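Local atomic coordinates of oxidoreductase (Listeria innocua, PDB entry 3E18), a protein that binds NAD through a Rossmann-type domain and is probably a dehydrogenase of the GFO/IDH/MocA family, its substrate not being known. Residues A[26-31]-A[307-312]; A[125-130]-A[320-325]; A[89-94]-A[115-120]; A[131-136]-A[296-301]. All blocks are in the same frame, centred on the assembly; numbering follows the deposited sequence.

How the contacts relate
From the N terminus, the chain first passes 26-31, at the start of an outermost strand of the parallel Rossmann sheet, and this segment waits for helix 307-315 to close contact 1. Contact 3, between 89-94 and 115-120, is a short beta-alpha-beta closure nested inside that long loop. Next comes 125-130, which meets 320-325 in contact 2; its segments alternate with those of contact 1, so these two loops cross. Contact 4, 131-136 with 296-301, nests within both. F307 and F311 of contact 1 pack on V93 and M120 of contact 3, whereas contacts 2 and 4 share helix 129-140 and lead toward the C-terminal domain.

Contact 1: A[26-31]-A[307-312]; sequences AADNLE and FYNNFV
L30 reaches the helix 307-312 with its CD2 methyl, which lies 3.5 Å from CD2 of the Y308 ring and approaches that ring obliquely. With CG of L30 anti to the backbone N (chi1 178°), the branch is carried toward Y308. CB of L30 meets CG2 of V312. A27 packs on the same residue as the leucine methyl, its CB 3.8 Å from CB of Y308. These apolar groups make the close, buried part of the contact. At the far end of Y308 the hydroxyl is hydrogen-bonded to H20, and L30 and V312 both also touch Y6 of the neighbouring strand.

The other part of the contact is polar and hydrated. N309 extends its amide across to the loop, and OD1 accepts the backbone N-H of D28 at 2.9 Å in a nearly straight bond (168°) that lies in the carbonyl plane. The same oxygen sits 3.4 Å from CB of A27 and also receives a hydrogen from a water that in turn accepts the N-H of N29. On the ND2 side, a second water takes the amide hydrogen at 3.0 Å and donates to both A26 O and D28 OD1. The exposed D28 carboxylate is thus linked to the amide through water, its OD2 remaining 4.0 Å from ND2 of N309. The two side chains cross at about a right angle.

The whole arrangement is a helix from late in the sequence packed against the turn between helix 15-25 and strand 30-36, at the border of the NAD-binding Rossmann fold.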
# COMPACT_ATOMS: atom_id res chain seq x y z
N ALA A 26 -3.31 -38.61 8.78
CA ALA A 26 -4.29 -38.08 9.72
C ALA A 26 -5.72 -38.15 9.18
O ALA A 26 -6.67 -37.95 9.93
CB ALA A 26 -3.93 -36.64 10.09
N ALA A 27 -5.86 -38.42 7.89
CA ALA A 27 -7.19 -38.53 7.27
C ALA A 27 -7.81 -39.88 7.64
O ALA A 27 -7.09 -40.82 7.96
CB ALA A 27 -7.10 -38.38 5.77
N ASP A 28 -9.14 -39.97 7.57
CA ASP A 28 -9.86 -41.17 8.01
C ASP A 28 -9.59 -42.41 7.17
O ASP A 28 -9.11 -43.41 7.70
CB ASP A 28 -11.37 -40.90 8.10
CG ASP A 28 -11.72 -39.90 9.17
OD1 ASP A 28 -10.98 -39.83 10.18
OD2 ASP A 28 -12.72 -39.16 9.01
N ASN A 29 -9.88 -42.34 5.87
CA ASN A 29 -9.77 -43.53 5.02
C ASN A 29 -8.76 -43.39 3.89
O ASN A 29 -9.09 -43.53 2.71
CB ASN A 29 -11.14 -43.91 4.47
CG ASN A 29 -12.08 -44.41 5.54
OD1 ASN A 29 -11.77 -45.38 6.25
ND2 ASN A 29 -13.23 -43.76 5.67
N LEU A 30 -7.53 -43.09 4.27
CA LEU A 30 -6.45 -42.86 3.35
C LEU A 30 -5.18 -43.20 4.08
O LEU A 30 -5.02 -42.81 5.23
CB LEU A 30 -6.42 -41.38 2.96
CG LEU A 30 -5.33 -40.88 2.02
CD1 LEU A 30 -5.69 -41.12 0.56
CD2 LEU A 30 -5.15 -39.41 2.26
N GLU A 31 -4.29 -43.94 3.45
CA GLU A 31 -2.99 -44.16 4.06
C GLU A 31 -1.87 -43.98 3.04
O GLU A 31 -2.12 -43.94 1.83
CB GLU A 31 -2.94 -45.53 4.74
CG GLU A 31 -2.83 -46.71 3.82
CD GLU A 31 -2.66 -48.02 4.57
OE1 GLU A 31 -3.67 -48.53 5.13
OE2 GLU A 31 -1.52 -48.56 4.59
N PHE A 307 -8.47 -30.84 4.40
CA PHE A 307 -8.19 -31.02 2.97
C PHE A 307 -8.25 -32.50 2.55
O PHE A 307 -8.97 -32.87 1.63
CB PHE A 307 -6.82 -30.41 2.61
CG PHE A 307 -6.41 -30.69 1.19
CD1 PHE A 307 -6.82 -29.84 0.17
CD2 PHE A 307 -5.64 -31.81 0.87
CE1 PHE A 307 -6.45 -30.09 -1.13
CE2 PHE A 307 -5.27 -32.07 -0.44
CZ PHE A 307 -5.67 -31.22 -1.44
N TYR A 308 -7.50 -33.34 3.25
CA TYR A 308 -7.41 -34.74 2.88
C TYR A 308 -8.69 -35.54 3.12
O TYR A 308 -8.95 -36.49 2.39
CB TYR A 308 -6.21 -35.40 3.56
CG TYR A 308 -4.95 -35.35 2.74
CD1 TYR A 308 -3.84 -34.63 3.19
CD2 TYR A 308 -4.86 -36.00 1.50
CE1 TYR A 308 -2.67 -34.59 2.44
CE2 TYR A 308 -3.70 -35.97 0.76
CZ TYR A 308 -2.60 -35.26 1.24
OH TYR A 308 -1.45 -35.23 0.50
N ASN A 309 -9.50 -35.15 4.11
CA ASN A 309 -10.79 -35.80 4.31
C ASN A 309 -11.77 -35.37 3.24
O ASN A 309 -12.60 -36.16 2.79
CB ASN A 309 -11.37 -35.52 5.70
CG ASN A 309 -10.73 -36.39 6.77
OD1 ASN A 309 -10.31 -37.51 6.51
ND2 ASN A 309 -10.66 -35.86 7.98
N ASN A 310 -11.64 -34.12 2.82
CA ASN A 310 -12.44 -33.66 1.69
C ASN A 310 -12.07 -34.37 0.37
O ASN A 310 -12.95 -34.70 -0.42
CB ASN A 310 -12.30 -32.16 1.52
CG ASN A 310 -13.08 -31.65 0.33
OD1 ASN A 310 -12.53 -31.03 -0.58
ND2 ASN A 310 -14.36 -31.97 0.30
N PHE A 311 -10.77 -34.54 0.13
CA PHE A 311 -10.26 -35.29 -1.02
C PHE A 311 -10.86 -36.71 -1.07
O PHE A 311 -11.35 -37.13 -2.12
CB PHE A 311 -8.72 -35.36 -0.98
CG PHE A 311 -8.10 -36.19 -2.09
CD1 PHE A 311 -8.14 -35.75 -3.42
CD2 PHE A 311 -7.47 -37.40 -1.81
CE1 PHE A 311 -7.58 -36.52 -4.45
CE2 PHE A 311 -6.90 -38.17 -2.82
CZ PHE A 311 -6.95 -37.74 -4.14
N VAL A 312 -10.83 -37.42 0.06
CA VAL A 312 -11.47 -38.74 0.20
C VAL A 312 -12.98 -38.70 -0.08
O VAL A 312 -13.50 -39.55 -0.81
CB VAL A 312 -11.15 -39.39 1.56
CG1 VAL A 312 -11.90 -40.70 1.74
CG2 VAL A 312 -9.68 -39.66 1.65
O HOH W 1 -9.22 -37.42 10.11
O HOH W 2 -10.93 -39.92 4.96

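Contact 2: A[125-130]-A[320-325]; sequences RRWDED and EPIVQN
R126 and W127, in the 3-10 turn just before helix 129-140, meet I322 and V323 of the loop 320-325. R125, first in the segment, turns back instead, its NH1 forming a salt bridge with OD2 of D128 at 2.8 Å. The R126 chain runs extended from CG to NE and lays one face of its guanidinium against V323, CA of which is 3.6 Å from NH1 and CG1 4.0 Å from NH2. NH1 of R126 lies 3.1 Å from O of I322. The charge is met by salt bridges to D183 and E327, and F187 adds a cation-pi contact, so the buried guanidinium is probably well compensated.

W127 follows with the six-membered part of its indole: CZ2 lies 3.7 Å from CD1 of I322, which comes in obliquely, and CZ3 meets CG2 of V323 near the ring plane at 4.1 Å. Its NE1 is hydrogen-bonded to P305 O.

The contact joins the segment leading from the last Rossmann strand, 119-122, into helix 129-140 to the loop between helices 307-315 and 325-344, close to the NAD-binding N124. F307 touches both W127 and V323, V121 touches V323, and D183 and F187, both of helix 173-188, contact R126.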
# COMPACT_ATOMS: atom_id res chain seq x y z
N ARG A 125 -3.52 -23.43 2.72
CA ARG A 125 -3.62 -22.19 3.50
C ARG A 125 -5.01 -21.56 3.51
O ARG A 125 -5.24 -20.55 4.19
CB ARG A 125 -2.50 -21.21 3.14
CG ARG A 125 -1.13 -21.77 3.59
CD ARG A 125 -0.09 -20.70 3.75
NE ARG A 125 1.15 -21.23 4.31
CZ ARG A 125 1.49 -21.19 5.60
NH1 ARG A 125 0.70 -20.64 6.52
NH2 ARG A 125 2.66 -21.69 5.97
N ARG A 126 -5.95 -22.17 2.80
CA ARG A 126 -7.37 -21.82 2.94
C ARG A 126 -7.88 -22.19 4.34
O ARG A 126 -8.86 -21.63 4.79
CB ARG A 126 -8.21 -22.54 1.91
CG ARG A 126 -8.00 -22.07 0.51
CD ARG A 126 -9.03 -22.71 -0.38
NE ARG A 126 -8.73 -22.47 -1.78
CZ ARG A 126 -9.60 -22.67 -2.77
NH1 ARG A 126 -10.80 -23.15 -2.48
NH2 ARG A 126 -9.27 -22.45 -4.03
N TRP A 127 -7.17 -23.09 5.01
CA TRP A 127 -7.51 -23.51 6.37
C TRP A 127 -6.76 -22.70 7.45
O TRP A 127 -6.94 -22.95 8.64
CB TRP A 127 -7.25 -25.02 6.54
CG TRP A 127 -8.32 -25.92 5.92
CD1 TRP A 127 -9.35 -26.54 6.58
CD2 TRP A 127 -8.44 -26.31 4.54
NE1 TRP A 127 -10.11 -27.28 5.70
CE2 TRP A 127 -9.57 -27.16 4.44
CE3 TRP A 127 -7.71 -26.02 3.38
CZ2 TRP A 127 -9.99 -27.73 3.23
CZ3 TRP A 127 -8.13 -26.59 2.15
CH2 TRP A 127 -9.26 -27.43 2.09
N ASP A 128 -5.93 -21.75 7.04
CA ASP A 128 -5.16 -20.91 7.97
C ASP A 128 -6.11 -20.14 8.90
O ASP A 128 -7.08 -19.54 8.44
CB ASP A 128 -4.24 -19.95 7.22
CG ASP A 128 -2.87 -20.54 6.92
OD1 ASP A 128 -2.63 -21.75 7.18
OD2 ASP A 128 -2.00 -19.78 6.42
N GLU A 129 -5.83 -20.18 10.19
CA GLU A 129 -6.70 -19.58 11.21
C GLU A 129 -6.87 -18.05 11.06
O GLU A 129 -7.99 -17.53 11.12
CB GLU A 129 -6.15 -19.91 12.61
CG GLU A 129 -7.21 -19.88 13.70
CD GLU A 129 -6.72 -20.40 15.05
OE1 GLU A 129 -5.69 -21.12 15.11
OE2 GLU A 129 -7.39 -20.09 16.06
N ASP A 130 -5.77 -17.36 10.80
CA ASP A 130 -5.81 -15.92 10.51
C ASP A 130 -6.73 -15.59 9.33
O ASP A 130 -7.51 -14.64 9.39
CB ASP A 130 -4.41 -15.38 10.24
CG ASP A 130 -3.74 -16.06 9.07
OD1 ASP A 130 -3.54 -17.30 9.12
OD2 ASP A 130 -3.39 -15.36 8.12
N GLU A 320 -18.72 -32.24 -2.78
CA GLU A 320 -18.05 -31.38 -3.76
C GLU A 320 -16.65 -31.03 -3.25
O GLU A 320 -16.43 -31.01 -2.05
CB GLU A 320 -18.86 -30.10 -4.00
CG GLU A 320 -20.25 -30.31 -4.61
CD GLU A 320 -20.26 -30.38 -6.13
OE1 GLU A 320 -19.35 -31.01 -6.73
OE2 GLU A 320 -21.19 -29.82 -6.74
N PRO A 321 -15.68 -30.78 -4.17
CA PRO A 321 -14.37 -30.32 -3.70
C PRO A 321 -14.39 -28.91 -3.09
O PRO A 321 -15.11 -28.03 -3.58
CB PRO A 321 -13.50 -30.35 -4.96
CG PRO A 321 -14.47 -30.32 -6.11
CD PRO A 321 -15.73 -30.94 -5.64
N ILE A 322 -13.63 -28.71 -2.01
CA ILE A 322 -13.43 -27.37 -1.43
C ILE A 322 -12.49 -26.56 -2.34
O ILE A 322 -12.83 -25.44 -2.75
CB ILE A 322 -12.91 -27.45 0.04
CG1 ILE A 322 -14.03 -27.96 0.98
CG2 ILE A 322 -12.41 -26.08 0.53
CD1 ILE A 322 -13.55 -28.36 2.36
N VAL A 323 -11.33 -27.13 -2.64
CA VAL A 323 -10.39 -26.53 -3.60
C VAL A 323 -10.80 -26.98 -5.01
O VAL A 323 -10.51 -28.10 -5.41
CB VAL A 323 -8.92 -26.95 -3.33
CG1 VAL A 323 -7.98 -26.21 -4.28
CG2 VAL A 323 -8.52 -26.65 -1.89
N GLN A 324 -11.50 -26.10 -5.72
CA GLN A 324 -12.01 -26.41 -7.04
C GLN A 324 -10.98 -26.03 -8.09
O GLN A 324 -10.30 -25.02 -7.94
CB GLN A 324 -13.33 -25.67 -7.27
CG GLN A 324 -14.38 -26.07 -6.26
CD GLN A 324 -15.79 -25.89 -6.76
OE1 GLN A 324 -16.25 -26.63 -7.63
NE2 GLN A 324 -16.50 -24.92 -6.19
N ASN A 325 -10.87 -26.84 -9.15
CA ASN A 325 -9.84 -26.64 -10.16
C ASN A 325 -10.01 -25.35 -10.95
O ASN A 325 -9.03 -24.70 -11.31
CB ASN A 325 -9.77 -27.85 -11.10
CG ASN A 325 -9.12 -29.05 -10.46
OD1 ASN A 325 -8.23 -28.90 -9.62
ND2 ASN A 325 -9.55 -30.24 -10.84

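Contact 3: A[89-94]-A[115-120]; sequences GKHVVC and VNKHFM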
# COMPACT_ATOMS: atom_id res chain seq x y z
N GLY A 89 -4.53 -44.15 -14.43
CA GLY A 89 -5.72 -44.43 -13.63
C GLY A 89 -5.59 -44.08 -12.16
O GLY A 89 -6.25 -44.67 -11.31
N LYS A 90 -4.73 -43.11 -11.85
CA LYS A 90 -4.50 -42.68 -10.47
C LYS A 90 -5.08 -41.29 -10.29
O LYS A 90 -4.90 -40.42 -11.16
CB LYS A 90 -3.00 -42.63 -10.18
CG LYS A 90 -2.36 -43.89 -9.60
CD LYS A 90 -2.74 -45.18 -10.30
CE LYS A 90 -1.76 -46.29 -10.00
NZ LYS A 90 -2.40 -47.63 -10.14
N HIS A 91 -5.77 -41.08 -9.18
CA HIS A 91 -6.16 -39.74 -8.73
C HIS A 91 -4.89 -38.98 -8.31
O HIS A 91 -3.85 -39.59 -8.00
CB HIS A 91 -7.14 -39.80 -7.55
CG HIS A 91 -8.38 -40.61 -7.82
ND1 HIS A 91 -9.41 -40.16 -8.61
CD2 HIS A 91 -8.75 -41.83 -7.37
CE1 HIS A 91 -10.37 -41.08 -8.65
NE2 HIS A 91 -9.99 -42.10 -7.90
N VAL A 92 -4.96 -37.65 -8.32
CA VAL A 92 -3.76 -36.84 -8.09
C VAL A 92 -4.01 -35.71 -7.12
O VAL A 92 -4.98 -34.96 -7.26
CB VAL A 92 -3.22 -36.22 -9.43
CG1 VAL A 92 -2.11 -35.22 -9.17
CG2 VAL A 92 -2.75 -37.31 -10.38
N VAL A 93 -3.14 -35.61 -6.11
CA VAL A 93 -3.01 -34.39 -5.33
C VAL A 93 -1.69 -33.74 -5.75
O VAL A 93 -0.63 -34.38 -5.73
CB VAL A 93 -3.06 -34.61 -3.79
CG1 VAL A 93 -2.92 -33.26 -3.05
CG2 VAL A 93 -4.36 -35.27 -3.36
N CYS A 94 -1.76 -32.47 -6.13
CA CYS A 94 -0.58 -31.75 -6.57
C CYS A 94 -0.33 -30.53 -5.69
O CYS A 94 -1.22 -29.72 -5.46
CB CYS A 94 -0.72 -31.34 -8.03
SG CYS A 94 0.76 -30.65 -8.75
N VAL A 115 -10.18 -39.42 -18.38
CA VAL A 115 -9.92 -40.70 -17.75
C VAL A 115 -10.82 -40.98 -16.53
O VAL A 115 -10.68 -42.03 -15.89
CB VAL A 115 -8.44 -40.85 -17.32
CG1 VAL A 115 -7.50 -40.66 -18.50
CG2 VAL A 115 -8.10 -39.86 -16.21
N ASN A 116 -11.70 -40.02 -16.22
CA ASN A 116 -12.62 -40.11 -15.08
C ASN A 116 -11.87 -40.31 -13.74
O ASN A 116 -12.15 -41.25 -12.99
CB ASN A 116 -13.69 -41.19 -15.33
CG ASN A 116 -14.86 -41.11 -14.37
OD1 ASN A 116 -15.12 -40.07 -13.77
ND2 ASN A 116 -15.58 -42.22 -14.22
N LYS A 117 -10.89 -39.45 -13.49
CA LYS A 117 -10.15 -39.45 -12.22
C LYS A 117 -10.10 -38.02 -11.68
O LYS A 117 -10.39 -37.07 -12.40
CB LYS A 117 -8.74 -40.02 -12.40
CG LYS A 117 -8.67 -41.51 -12.83
CD LYS A 117 -9.05 -42.47 -11.68
CE LYS A 117 -9.39 -43.87 -12.21
NZ LYS A 117 -9.82 -44.75 -11.08
N HIS A 118 -9.74 -37.87 -10.41
CA HIS A 118 -9.77 -36.56 -9.78
C HIS A 118 -8.37 -35.96 -9.66
O HIS A 118 -7.39 -36.65 -9.35
CB HIS A 118 -10.44 -36.60 -8.39
CG HIS A 118 -11.89 -36.94 -8.43
ND1 HIS A 118 -12.86 -36.03 -8.79
CD2 HIS A 118 -12.55 -38.09 -8.14
CE1 HIS A 118 -14.05 -36.61 -8.74
NE2 HIS A 118 -13.89 -37.86 -8.35
N PHE A 119 -8.30 -34.66 -9.92
CA PHE A 119 -7.09 -33.89 -9.69
C PHE A 119 -7.45 -32.79 -8.69
O PHE A 119 -8.44 -32.08 -8.90
CB PHE A 119 -6.60 -33.28 -11.01
CG PHE A 119 -5.43 -32.36 -10.86
CD1 PHE A 119 -4.14 -32.87 -10.85
CD2 PHE A 119 -5.61 -30.99 -10.70
CE1 PHE A 119 -3.05 -32.02 -10.70
CE2 PHE A 119 -4.52 -30.14 -10.53
CZ PHE A 119 -3.25 -30.66 -10.54
N MET A 120 -6.65 -32.64 -7.64
CA MET A 120 -6.88 -31.61 -6.61
C MET A 120 -5.59 -30.88 -6.26
O MET A 120 -4.57 -31.51 -6.05
CB MET A 120 -7.46 -32.24 -5.33
CG MET A 120 -7.84 -31.22 -4.21
SD MET A 120 -8.87 -31.87 -2.86
CE MET A 120 -10.45 -31.83 -3.69
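H91, at the start of strand 91-95, meets K117, just before strand 119-122. From CB of K117, which lies 3.9 Å from ND1 of H91, the chain is bent at chi2 (-73°), which places CD, and the side chain crosses the imidazole at about a right angle. CG passes the carbonyl carbon of G89. CD settles over one face of the H91 ring, 3.9 Å from its centroid, in a CH-pi contact offset toward the rim. CE then reaches 3.4 Å from G89 O, and NZ ends 4.1 Å from NE2 of H91, close enough that a charged lysine would probably disfavour protonation of the ring.

The edge of the same imidazole is also engaged: ND1 accepts the backbone N-H of H118 at 2.9 Å, the donor lying almost in the ring plane. This bond extends the strand ladder by a side chain and fixes the rotation of the ring. H118 runs beside H91, the rings nearly parallel but slid apart.

Further along, V92 N donates to H118 O, M120 N to V92 O, and C94 N to M120 O, a parallel ladder. On the face of V92 and F119, CD1 of the phenyl ring meets CG1 of V92 at 3.5 Å, and CE1 touches CB of C94.

With helix 102-115 as the connection, these neighbouring strands form a beta-alpha-beta unit, the repeating element of the NAD-binding Rossmann fold.

Contact 4: A[131-136]-A[296-301]; sequences FLIIKE and SLPAPA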
# COMPACT_ATOMS: atom_id res chain seq x y z
N PHE A 131 -6.65 -16.39 8.27
CA PHE A 131 -7.49 -16.18 7.10
C PHE A 131 -8.96 -16.46 7.42
O PHE A 131 -9.85 -15.76 6.93
CB PHE A 131 -7.01 -17.05 5.91
CG PHE A 131 -8.01 -17.14 4.80
CD1 PHE A 131 -8.34 -16.00 4.06
CD2 PHE A 131 -8.64 -18.34 4.51
CE1 PHE A 131 -9.31 -16.05 3.03
CE2 PHE A 131 -9.62 -18.41 3.47
CZ PHE A 131 -9.94 -17.26 2.74
N LEU A 132 -9.22 -17.49 8.22
CA LEU A 132 -10.59 -17.84 8.59
C LEU A 132 -11.25 -16.81 9.51
O LEU A 132 -12.48 -16.62 9.45
CB LEU A 132 -10.66 -19.27 9.16
CG LEU A 132 -10.37 -20.39 8.14
CD1 LEU A 132 -10.39 -21.76 8.81
CD2 LEU A 132 -11.32 -20.36 6.94
N ILE A 133 -10.44 -16.12 10.31
CA ILE A 133 -10.90 -14.90 11.04
C ILE A 133 -11.39 -13.82 10.06
O ILE A 133 -12.49 -13.29 10.23
CB ILE A 133 -9.82 -14.35 11.99
CG1 ILE A 133 -9.58 -15.33 13.14
CG2 ILE A 133 -10.22 -12.98 12.56
CD1 ILE A 133 -8.35 -15.03 13.95
N ILE A 134 -10.61 -13.54 9.01
CA ILE A 134 -11.03 -12.58 7.97
C ILE A 134 -12.30 -13.03 7.24
O ILE A 134 -13.19 -12.22 6.93
CB ILE A 134 -9.87 -12.31 6.95
CG1 ILE A 134 -8.58 -11.86 7.68
CG2 ILE A 134 -10.25 -11.26 5.93
CD1 ILE A 134 -8.72 -10.53 8.44
N LYS A 135 -12.37 -14.33 6.96
CA LYS A 135 -13.54 -14.93 6.33
C LYS A 135 -14.76 -14.79 7.23
O LYS A 135 -15.84 -14.45 6.76
CB LYS A 135 -13.27 -16.41 6.02
CG LYS A 135 -14.36 -17.09 5.21
CD LYS A 135 -13.85 -18.42 4.67
CE LYS A 135 -14.70 -18.91 3.51
NZ LYS A 135 -15.95 -19.52 4.01
N GLU A 136 -14.58 -15.02 8.52
CA GLU A 136 -15.68 -14.76 9.48
C GLU A 136 -16.14 -13.29 9.44
O GLU A 136 -17.35 -13.02 9.30
CB GLU A 136 -15.27 -15.17 10.91
CG GLU A 136 -16.34 -14.92 12.00
CD GLU A 136 -17.53 -15.88 11.96
OE1 GLU A 136 -17.54 -16.82 11.13
OE2 GLU A 136 -18.47 -15.70 12.77
N SER A 296 -12.48 -7.32 20.21
CA SER A 296 -11.60 -8.43 19.89
C SER A 296 -11.93 -8.95 18.51
O SER A 296 -13.04 -8.74 18.01
CB SER A 296 -11.76 -9.56 20.92
OG SER A 296 -11.11 -9.23 22.13
N LEU A 297 -10.94 -9.58 17.87
CA LEU A 297 -11.15 -10.36 16.65
C LEU A 297 -12.10 -11.52 16.94
O LEU A 297 -12.00 -12.13 18.01
CB LEU A 297 -9.81 -10.91 16.13
CG LEU A 297 -8.78 -9.87 15.67
CD1 LEU A 297 -7.41 -10.48 15.46
CD2 LEU A 297 -9.25 -9.21 14.39
N PRO A 298 -13.01 -11.83 16.00
CA PRO A 298 -13.93 -12.95 16.19
C PRO A 298 -13.20 -14.28 16.19
O PRO A 298 -12.02 -14.35 15.85
CB PRO A 298 -14.86 -12.88 14.96
CG PRO A 298 -14.56 -11.59 14.30
CD PRO A 298 -13.20 -11.19 14.69
N ALA A 299 -13.91 -15.34 16.60
CA ALA A 299 -13.45 -16.71 16.42
C ALA A 299 -13.43 -16.97 14.91
O ALA A 299 -14.28 -16.44 14.18
CB ALA A 299 -14.39 -17.69 17.14
N PRO A 300 -12.47 -17.79 14.44
CA PRO A 300 -12.38 -18.08 13.00
C PRO A 300 -13.61 -18.80 12.48
O PRO A 300 -14.23 -19.57 13.22
CB PRO A 300 -11.15 -18.98 12.91
CG PRO A 300 -11.04 -19.59 14.28
CD PRO A 300 -11.40 -18.48 15.19
N ALA A 301 -13.98 -18.54 11.22
CA ALA A 301 -15.00 -19.31 10.53
C ALA A 301 -14.59 -20.79 10.46
O ALA A 301 -13.42 -21.14 10.64
CB ALA A 301 -15.22 -18.77 9.13
O HOH W 3 -16.86 -16.41 15.07
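CG of E136 stands anti to the backbone N (chi1 179°) and the chain then bends at chi2 (73°), which places CD; OE1 of E136 lies 3.6 Å from CB of A301. In I133, CG1 is anti to the carbonyl carbon (chi1 -67°); that branch is brought against P300 CB and the P298 carbonyl, and CG2 faces CD of P298 and CB of L297.

The extended, proline-rich 296-301 thus runs past one side of helix 131-136. L132 meets P300 CB to CB at 3.8 Å. CG of E136 packs on CB of P298 at 3.9 Å and also lies 3.4 Å from A299 O. L297 and I133 both also touch I250 of strand 246-250, where the helix rests on the large mixed sheet.

The single direct hydrogen bond across the contact is A301 N to L132 O, 3.0 Å long. L132 O also accepts the helical N-H of E136, at 2.8 Å, the two donors arriving from opposite faces of the carbonyl plane; A301 N lies well above that plane. A water donates to A299 O at 2.7 Å and, weakly, to OE2 of E136.

The chemistry is therefore mostly apolar, with one helix carbonyl serving two donors: the prolines offer no N-H, and A301 supplies the amide that anchors the segment to the helix.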